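Local coordinates for protein phosphotransferase system, mannose/fructose/N-acetylgalactosamine-specific component IIB (Thermoanaerobacter tengcongensis, PDB 3LFJ) that probably transfers phosphoryl groups from a phosphohistidine to sugar, as the IIB component of a mannose-type phosphotransferase system of the sorbose subfamily, at residues I53-L58 with I107-R112; V100-K105 with G116-T121. All blocks are in the same frame, centred on the assembly; numbering follows the deposited sequence. Where two conformers were deposited one is given.

Contact 1 (I53-L58 with I107-R112); sequences IIDDEL and IDTCKR
Asp-55 and Thr-109 bring the two backbones nearest, 6.6 Å between their CA atoms, where strand 50-54 ends and helix 107-115 is in its first turn. After Ile-54 the chain leaves the strand, and Asp-55 is the N-cap of the short helix 56-60: its OD2 accepts from Leu-58 N at 2.9 Å, using the anti lone pair. The CA-CB bond of Asp-55 points away from helix 107-115, that of Asp-56 toward it. Arg-112, bent about its CG-CD bond (chi3 61°), turns the end of its guanidinium to Asp-56. NH1 and NH2 grip the same oxygen, OD2, in a salt bridge; the NH2 bond to Asp-56 OD2 is 2.9 Å and the straighter of the two. OD2 lies in the guanidinium plane, but the carboxylate is turned 65° against it. NH2 meets OD2 on the syn side, somewhat out of the carboxylate plane, and NH1 from well above that plane, both from the same face. OD1 of Asp-56 is held separately by Val-83 N, which helps fix the carboxylate. Nearer the sheet, Thr-109 divides its two branches: CG2, anti to the backbone N, packs 3.4 Å from Ile-54 O and 4.1 Å from Ile-54 CG2. OG1 takes a water that donates to it at 2.9 Å and accepts from Asp-56 N at 2.8 Å, linking the two helix starts; Thr-109 OG1 is also hydrogen-bonded to Asn-106 OD1. Polar groups thus bridge the partly exposed side, with methyl packing on the buried side. The contact lies at the C-terminal ends of strands 50-54 and 98-104, parallel neighbours in the mixed sheet of an alpha/beta fold, where each gives way to a helix. Phe-104 of strand 98-104 touches Ile-54 and Thr-109, while Val-83 and Ala-86 of helix 83-91 cover Ile-54.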
loop_
_atom_site.group_PDB
_atom_site.type_symbol
_atom_site.label_atom_id
_atom_site.label_comp_id
_atom_site.label_asym_id
_atom_site.label_seq_id
_atom_site.Cartn_x
_atom_site.Cartn_y
_atom_site.Cartn_z
ATOM N N ILE A 53 -1.611 6.912 5.101
ATOM C CA ILE A 53 -2.247 6.780 3.788
ATOM C C ILE A 53 -1.674 7.842 2.886
ATOM O O ILE A 53 -1.657 9.030 3.239
ATOM C CB ILE A 53 -3.764 6.962 3.863
ATOM C CG1 ILE A 53 -4.377 5.893 4.781
ATOM C CG2 ILE A 53 -4.355 6.880 2.429
ATOM C CD1 ILE A 53 -5.859 6.109 5.061
ATOM N N ILE A 54 -1.160 7.413 1.739
ATOM C CA ILE A 54 -0.619 8.357 0.758
ATOM C C ILE A 54 -1.529 8.339 -0.457
ATOM O O ILE A 54 -1.620 7.329 -1.160
ATOM C CB ILE A 54 0.839 8.023 0.328
ATOM C CG1 ILE A 54 1.759 8.059 1.540
ATOM C CG2 ILE A 54 1.302 9.045 -0.711
ATOM C CD1 ILE A 54 3.198 7.582 1.242
ATOM N N ASP A 55 -2.252 9.440 -0.667
ATOM C CA ASP A 55 -3.186 9.558 -1.777
ATOM C C ASP A 55 -3.542 11.031 -1.984
ATOM O O ASP A 55 -3.965 11.707 -1.042
ATOM C CB ASP A 55 -4.460 8.767 -1.463
ATOM C CG ASP A 55 -5.359 8.661 -2.655
ATOM O OD1 ASP A 55 -5.035 7.872 -3.580
ATOM O OD2 ASP A 55 -6.386 9.371 -2.700
ATOM N N ASP A 56 -3.415 11.512 -3.219
ATOM C CA ASP A 56 -3.670 12.932 -3.493
ATOM C C ASP A 56 -5.144 13.259 -3.365
ATOM O O ASP A 56 -5.479 14.372 -2.953
ATOM C CB ASP A 56 -3.229 13.285 -4.911
ATOM C CG ASP A 56 -1.729 13.486 -5.048
ATOM O OD1 ASP A 56 -0.997 13.637 -4.043
ATOM O OD2 ASP A 56 -1.293 13.559 -6.227
ATOM N N GLU A 57 -6.024 12.322 -3.726
ATOM C CA GLU A 57 -7.478 12.575 -3.622
ATOM C C GLU A 57 -7.885 12.623 -2.157
ATOM O O GLU A 57 -8.585 13.547 -1.728
ATOM C CB GLU A 57 -8.289 11.486 -4.338
ATOM C CG GLU A 57 -8.296 11.610 -5.851
ATOM C CD GLU A 57 -9.281 10.672 -6.539
ATOM O OE1 GLU A 57 -10.147 10.075 -5.859
ATOM O OE2 GLU A 57 -9.182 10.541 -7.780
ATOM N N LEU A 58 -7.455 11.650 -1.363
ATOM C CA LEU A 58 -7.874 11.634 0.039
ATOM C C LEU A 58 -7.323 12.841 0.791
ATOM O O LEU A 58 -7.953 13.352 1.713
ATOM C CB LEU A 58 -7.453 10.325 0.726
ATOM C CG LEU A 58 -7.894 10.187 2.193
ATOM C CD1 LEU A 58 -9.419 10.192 2.321
ATOM C CD2 LEU A 58 -7.327 8.916 2.821
ATOM N N ILE A 107 -1.879 1.361 -7.422
ATOM C CA ILE A 107 -0.512 1.121 -7.853
ATOM C C ILE A 107 0.187 2.384 -8.332
ATOM O O ILE A 107 1.348 2.625 -7.986
ATOM C CB ILE A 107 -0.460 0.012 -8.939
ATOM C CG1 ILE A 107 -0.843 -1.330 -8.324
ATOM C CG2 ILE A 107 0.937 -0.054 -9.556
ATOM C CD1 ILE A 107 -1.274 -2.371 -9.355
ATOM N N ASP A 108 -0.522 3.220 -9.093
ATOM C CA ASP A 108 0.107 4.422 -9.594
ATOM C C ASP A 108 0.665 5.340 -8.509
ATOM O O ASP A 108 1.741 5.931 -8.657
ATOM C CB ASP A 108 -0.842 5.213 -10.471
ATOM C CG ASP A 108 -0.141 6.362 -11.147
ATOM O OD1 ASP A 108 -0.464 7.532 -10.858
ATOM O OD2 ASP A 108 0.799 6.094 -11.936
ATOM N N THR A 109 -0.067 5.487 -7.407
ATOM C CA THR A 109 0.410 6.367 -6.361
ATOM C C THR A 109 1.643 5.768 -5.693
ATOM O O THR A 109 2.584 6.481 -5.362
ATOM C CB THR A 109 -0.702 6.676 -5.345
ATOM O OG1 THR A 109 -1.824 7.264 -6.033
ATOM C CG2 THR A 109 -0.210 7.646 -4.281
ATOM N N CYS A 110 1.644 4.446 -5.538
ATOM C CA CYS A 110 2.816 3.767 -5.013
ATOM C C CYS A 110 4.019 3.982 -5.947
ATOM O O CYS A 110 5.107 4.330 -5.491
ATOM C CB CYS A 110 2.514 2.283 -4.807
ATOM S SG CYS A 110 3.926 1.372 -4.151
ATOM N N LYS A 111 3.805 3.823 -7.251
ATOM C CA LYS A 111 4.875 4.058 -8.229
ATOM C C LYS A 111 5.422 5.478 -8.122
ATOM O O LYS A 111 6.631 5.691 -8.113
ATOM C CB LYS A 111 4.400 3.765 -9.658
ATOM C CG LYS A 111 5.388 4.212 -10.753
ATOM C CD LYS A 111 4.780 3.976 -12.134
ATOM C CE LYS A 111 5.836 3.796 -13.215
ATOM N NZ LYS A 111 6.783 4.927 -13.316
ATOM N N ARG A 112 4.526 6.460 -8.014
ATOM C CA ARG A 112 4.989 7.836 -7.880
ATOM C C ARG A 112 5.892 8.053 -6.664
ATOM O O ARG A 112 6.923 8.753 -6.760
ATOM C CB ARG A 112 3.810 8.810 -7.855
ATOM C CG ARG A 112 3.131 8.940 -9.201
ATOM C CD ARG A 112 1.783 9.628 -9.053
ATOM N NE ARG A 112 1.950 10.976 -8.521
ATOM C CZ ARG A 112 0.989 11.641 -7.882
ATOM N NH1 ARG A 112 -0.184 11.052 -7.692
ATOM N NH2 ARG A 112 1.214 12.877 -7.433
HETATM O O HOH W 1 -2.529 10.031 -5.460
#

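Contact 2 (V100-K105 with G116-T121); sequences VFLLFK and GGLPIT
Leu-102 and Phe-104 meet Leu-118 and Ile-120 through side chains alone, all four buried. The backbones stay well apart, 9.0 Å between Leu-102 CA and Ile-120 CA at their nearest, so branch ends span the gap. The aliphatic contacts centre on Leu-102. Its CG is anti to the carbonyl carbon and CD1 continues the extended chain (chi2 -179°), which carries that methyl out from the strand to two partners. In one of its two conformers Leu-118 puts CD2 3.8 Å from Leu-102 CD1, a contact the other may not keep, and Ile-120 CD1 lies 4.0 Å from the same methyl; both partner side chains approach Leu-102 at a slant. Ile-120 also brings its CG1 close to Leu-102 CD1, at 4.1 Å. The aromatic contact belongs to Phe-104, whose ring comes from the opposite direction to Ile-120. Ile-120 CD1 sits 3.9 Å from Phe-104 CE2 and equally near CZ, so one methyl rests against the far end of the ring while also touching Leu-102. An extended chi2 of -180° carries this methyl well out from the backbone. Backbone shape supplies the last element: Gly-117 closes helix 107-115 in a Schellman motif, its phi of 104° being a conformation that a CB would crowd. The chain then runs extended, with the CA-CB bonds of Leu-118 and Ile-120 directed toward the strand and that of Pro-119 away from it. Segment 116-121 is the loop from helix 107-115 to strand 122-127 in a beta-alpha-beta crossover from strand 98-104. Ile-24 and Ala-27 of strand 22-30, which lies between the two crossover strands in the sheet, touch Leu-118 and Ile-120 respectively; Met-114 of helix 107-115 packs on Ile-120, and Leu-87 and Trp-90 of helix 83-91 on Leu-118.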
loop_
_atom_site.group_PDB
_atom_site.type_symbol
_atom_site.label_atom_id
_atom_site.label_comp_id
_atom_site.label_asym_id
_atom_site.label_seq_id
_atom_site.Cartn_x
_atom_site.Cartn_y
_atom_site.Cartn_z
ATOM N N VAL A 100 6.052 3.372 10.370
ATOM C CA VAL A 100 4.837 3.592 9.568
ATOM C C VAL A 100 4.477 2.422 8.651
ATOM O O VAL A 100 5.341 1.791 8.025
ATOM C CB VAL A 100 4.909 4.898 8.715
ATOM C CG1 VAL A 100 5.163 6.111 9.606
ATOM C CG2 VAL A 100 5.964 4.784 7.635
ATOM N N PHE A 101 3.178 2.147 8.595
ATOM C CA PHE A 101 2.603 1.145 7.698
ATOM C C PHE A 101 1.978 1.984 6.581
ATOM O O PHE A 101 1.015 2.719 6.830
ATOM C CB PHE A 101 1.550 0.350 8.480
ATOM C CG PHE A 101 0.884 -0.767 7.713
ATOM C CD1 PHE A 101 1.020 -2.099 8.133
ATOM C CD2 PHE A 101 0.060 -0.493 6.625
ATOM C CE1 PHE A 101 0.377 -3.133 7.463
ATOM C CE2 PHE A 101 -0.568 -1.532 5.943
ATOM C CZ PHE A 101 -0.420 -2.853 6.369
ATOM N N LEU A 102 2.560 1.930 5.386
ATOM C CA LEU A 102 2.043 2.733 4.264
ATOM C C LEU A 102 0.849 2.052 3.619
ATOM O O LEU A 102 0.878 0.852 3.343
ATOM C CB LEU A 102 3.114 2.937 3.206
ATOM C CG LEU A 102 4.379 3.676 3.642
ATOM C CD1 LEU A 102 5.326 3.814 2.473
ATOM C CD2 LEU A 102 4.013 5.043 4.200
ATOM N N LEU A 103 -0.193 2.834 3.381
ATOM C CA LEU A 103 -1.385 2.343 2.721
ATOM C C LEU A 103 -1.674 3.220 1.502
ATOM O O LEU A 103 -1.806 4.438 1.626
ATOM C CB LEU A 103 -2.539 2.367 3.726
ATOM C CG LEU A 103 -3.869 1.779 3.275
ATOM C CD1 LEU A 103 -3.665 0.356 2.784
ATOM C CD2 LEU A 103 -4.847 1.810 4.453
ATOM N N PHE A 104 -1.736 2.599 0.329
ATOM C CA PHE A 104 -2.062 3.310 -0.924
ATOM C C PHE A 104 -3.387 2.829 -1.444
ATOM O O PHE A 104 -3.753 1.681 -1.258
ATOM C CB PHE A 104 -1.009 3.012 -2.020
ATOM C CG PHE A 104 0.368 3.392 -1.647
ATOM C CD1 PHE A 104 0.831 4.669 -1.911
ATOM C CD2 PHE A 104 1.221 2.480 -1.010
ATOM C CE1 PHE A 104 2.137 5.046 -1.562
ATOM C CE2 PHE A 104 2.524 2.855 -0.656
ATOM C CZ PHE A 104 2.983 4.133 -0.938
ATOM N N LYS A 105 -4.099 3.705 -2.142
ATOM C CA LYS A 105 -5.315 3.303 -2.818
ATOM C C LYS A 105 -5.038 2.549 -4.131
ATOM O O LYS A 105 -5.832 1.709 -4.551
ATOM C CB LYS A 105 -6.145 4.559 -3.109
ATOM C CG LYS A 105 -7.581 4.313 -3.503
ATOM C CD LYS A 105 -8.244 5.672 -3.734
ATOM C CE LYS A 105 -9.713 5.514 -4.077
ATOM N NZ LYS A 105 -10.304 6.885 -4.318
ATOM N N GLY A 116 9.918 8.758 -6.568
ATOM C CA GLY A 116 10.395 9.915 -5.838
ATOM C C GLY A 116 11.430 9.603 -4.771
ATOM O O GLY A 116 11.877 10.500 -4.063
ATOM N N GLY A 117 11.783 8.325 -4.630
ATOM C CA GLY A 117 12.875 7.924 -3.758
ATOM C C GLY A 117 12.492 7.299 -2.428
ATOM O O GLY A 117 13.351 6.969 -1.610
ATOM N N LEU A 118 11.197 7.137 -2.195
ATOM C CA LEU A 118 10.762 6.535 -0.952
ATOM C C LEU A 118 10.989 5.021 -1.018
ATOM O O LEU A 118 10.504 4.342 -1.917
ATOM C CB LEU A 118 9.307 6.916 -0.640
ATOM C CG LEU A 118 8.965 6.838 0.847
ATOM C CD1 LEU A 118 7.890 7.834 1.260
ATOM C CD2 LEU A 118 8.537 5.425 1.163
ATOM N N PRO A 119 11.773 4.498 -0.063
ATOM C CA PRO A 119 12.180 3.096 -0.146
ATOM C C PRO A 119 11.109 2.199 0.412
ATOM O O PRO A 119 10.774 2.257 1.591
ATOM C CB PRO A 119 13.436 3.043 0.720
ATOM C CG PRO A 119 13.236 4.094 1.740
ATOM C CD PRO A 119 12.354 5.169 1.115
ATOM N N ILE A 120 10.538 1.405 -0.471
ATOM C CA ILE A 120 9.601 0.378 -0.074
ATOM C C ILE A 120 10.219 -0.977 -0.394
ATOM O O ILE A 120 10.656 -1.209 -1.521
ATOM C CB ILE A 120 8.277 0.555 -0.810
ATOM C CG1 ILE A 120 7.633 1.875 -0.379
ATOM C CG2 ILE A 120 7.348 -0.619 -0.520
ATOM C CD1 ILE A 120 6.300 2.146 -1.059
ATOM N N THR A 121 10.257 -1.846 0.609
ATOM C CA THR A 121 10.943 -3.136 0.473
ATOM C C THR A 121 9.971 -4.284 0.203
ATOM O O THR A 121 10.325 -5.257 -0.468
ATOM C CB THR A 121 11.816 -3.466 1.704
ATOM O OG1 THR A 121 11.060 -3.349 2.923
ATOM C CG2 THR A 121 13.027 -2.549 1.767
#

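Both contacts fix helix 107-115 and the loop after it to one face of the mostly parallel sheet: contact 1 ties the helix start to strand 50-54, contact 2 ties the loop beyond its end to the adjacent strand 98-104. Contact 1 mixes chemistries, with a salt bridge and a water on its partly exposed side over a buried methyl; contact 2 is wholly apolar and buried. They join directly in the sheet, where Ile-54 N lies 3.0 Å from Leu-103 O, a probable hydrogen bond between neighbouring strands. Phe-104 belongs to both neighbourhoods: it packs on Ile-120 in contact 2 and against the apolar side of contact 1.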